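Local coordinates for Lmo2181 protein (Listeria monocytogenes serovar 1/2a, PDB 5JCV) that anchors surface proteins to the cell wall as a class B sortase, a transpeptidase that cleaves a C-terminal sorting signal and passes the resulting thioester-linked protein on to the wall, at residues A[113-118]-A[175-180]. Numbering follows the deposited sequence.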
# COMPACT_ATOMS: atom_id res chain seq x y z
N PHE A 113 12.06 -23.11 1.59
CA PHE A 113 11.98 -24.56 1.56
C PHE A 113 12.49 -25.22 0.26
O PHE A 113 12.71 -26.44 0.23
CB PHE A 113 10.56 -24.99 1.84
CG PHE A 113 9.60 -24.73 0.70
CD1 PHE A 113 9.39 -25.68 -0.27
CD2 PHE A 113 8.88 -23.55 0.64
CE1 PHE A 113 8.52 -25.44 -1.31
CE2 PHE A 113 8.00 -23.32 -0.39
CZ PHE A 113 7.82 -24.26 -1.37
N ALA A 114 12.71 -24.44 -0.80
CA ALA A 114 13.23 -24.97 -2.09
C ALA A 114 14.10 -23.97 -2.80
O ALA A 114 13.78 -22.79 -2.89
CB ALA A 114 12.09 -25.37 -3.02
N VAL A 115 15.18 -24.47 -3.35
CA VAL A 115 16.20 -23.67 -4.03
C VAL A 115 16.66 -24.46 -5.27
O VAL A 115 17.04 -25.61 -5.14
CB VAL A 115 17.38 -23.46 -3.08
CG1 VAL A 115 18.59 -22.91 -3.79
CG2 VAL A 115 16.98 -22.60 -1.89
N TYR A 116 16.62 -23.87 -6.46
CA TYR A 116 17.17 -24.56 -7.65
C TYR A 116 17.41 -23.60 -8.78
O TYR A 116 16.92 -22.45 -8.76
CB TYR A 116 16.22 -25.68 -8.13
CG TYR A 116 14.78 -25.28 -8.21
CD1 TYR A 116 14.25 -24.75 -9.37
CD2 TYR A 116 13.93 -25.39 -7.08
CE1 TYR A 116 12.91 -24.36 -9.43
CE2 TYR A 116 12.61 -25.00 -7.13
CZ TYR A 116 12.12 -24.47 -8.31
OH TYR A 116 10.83 -24.10 -8.40
N GLU A 117 18.17 -24.06 -9.76
CA GLU A 117 18.30 -23.39 -11.04
C GLU A 117 17.46 -24.17 -11.99
O GLU A 117 17.34 -25.40 -11.87
CB GLU A 117 19.72 -23.47 -11.59
CG GLU A 117 20.73 -22.65 -10.84
CD GLU A 117 22.15 -22.93 -11.33
OE1 GLU A 117 22.72 -24.03 -11.03
OE2 GLU A 117 22.68 -22.02 -12.00
N THR A 118 16.98 -23.47 -13.01
CA THR A 118 16.27 -24.15 -14.07
C THR A 118 16.39 -23.38 -15.37
O THR A 118 16.26 -22.14 -15.38
CB THR A 118 14.78 -24.23 -13.71
OG1 THR A 118 14.08 -24.92 -14.76
CG2 THR A 118 14.22 -22.81 -13.52
N GLY A 175 20.43 -20.49 -17.07
CA GLY A 175 19.30 -20.85 -16.21
C GLY A 175 18.86 -19.68 -15.33
O GLY A 175 19.65 -18.80 -14.99
N ARG A 176 17.57 -19.65 -15.00
CA ARG A 176 17.07 -18.82 -13.92
C ARG A 176 17.42 -19.43 -12.58
O ARG A 176 17.55 -20.64 -12.45
CB ARG A 176 15.57 -18.71 -14.00
CG ARG A 176 15.09 -18.09 -15.30
CD ARG A 176 13.58 -18.14 -15.26
NE ARG A 176 13.01 -17.46 -16.41
CZ ARG A 176 11.70 -17.27 -16.60
NH1 ARG A 176 10.81 -17.72 -15.71
NH2 ARG A 176 11.30 -16.65 -17.69
N MSE A 177 17.57 -18.57 -11.58
CA MSE A 177 17.74 -18.99 -10.20
C MSE A 177 16.40 -18.78 -9.52
O MSE A 177 15.71 -17.80 -9.75
CB MSE A 177 18.87 -18.13 -9.64
CG MSE A 177 19.13 -18.48 -8.20
SE MSE A 177 20.03 -20.23 -8.19
CE MSE A 177 19.29 -20.74 -6.48
N VAL A 178 16.01 -19.73 -8.69
CA VAL A 178 14.68 -19.71 -8.09
C VAL A 178 14.78 -20.06 -6.61
O VAL A 178 15.44 -21.00 -6.26
CB VAL A 178 13.73 -20.72 -8.75
CG1 VAL A 178 12.36 -20.65 -8.06
CG2 VAL A 178 13.59 -20.43 -10.22
N ILE A 179 14.10 -19.28 -5.79
CA ILE A 179 14.01 -19.53 -4.35
C ILE A 179 12.54 -19.52 -4.04
O ILE A 179 11.83 -18.63 -4.49
CB ILE A 179 14.65 -18.36 -3.58
CG1 ILE A 179 16.10 -18.21 -4.02
CG2 ILE A 179 14.58 -18.53 -2.09
CD1 ILE A 179 16.95 -19.39 -3.66
N GLN A 180 12.07 -20.54 -3.34
CA GLN A 180 10.71 -20.57 -2.90
C GLN A 180 10.55 -20.75 -1.37
O GLN A 180 11.27 -21.52 -0.73
CB GLN A 180 9.99 -21.66 -3.65
CG GLN A 180 10.03 -21.44 -5.13
CD GLN A 180 9.26 -22.51 -5.83
OE1 GLN A 180 9.69 -23.65 -5.83
NE2 GLN A 180 8.10 -22.15 -6.40
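Ala114, Tyr116 and Thr118 form antiparallel hydrogen-bonded pairs with Gln180, Val178 and Arg176, the two strand axes approaching to 4.8 Å at 162°. At the Phe113 end lies a classic beta bulge, where Phe113 and Ala114 both face Gln180: its carbonyl O takes Phe113 N at 2.9 Å and, less closely, Ala114 N at 3.3 Å.

On the face with Ala114, Tyr116 and Gln180 contribute the largest areas. Tyr116 CG sits between the backbone N and the carbonyl carbon (chi1 46°), and the ring lies alongside Val178, whose CB stands over one face, 4.2 Å from the ring centroid, in a CH-pi contact. The phenol OH donates to Gln180 OE1 at 2.8 Å, with ring and amide planes almost perpendicular; OH approaches from above the amide plane, 69° out of it. Gln180 NE2 is held in turn by Tyr138 and Thr162, which helps fix the amide.

On the other face, selenomethionine Met177 bends so that CE reaches Val115 CG1 at 3.5 Å and SE packs on Glu117 CG, while Ile179 CD1 touches Val115 CG2 at 3.7 Å.

Within the sortase beta-barrel, strand 176-182 runs between strands 107-118 and 160-165, antiparallel to both. Helix 132-145 packs over Tyr116, Thr118 and Gln180 through Val142 and Gln145, whereas Leu84 and Tyr87 meet Met177 and Ile179 on the other face.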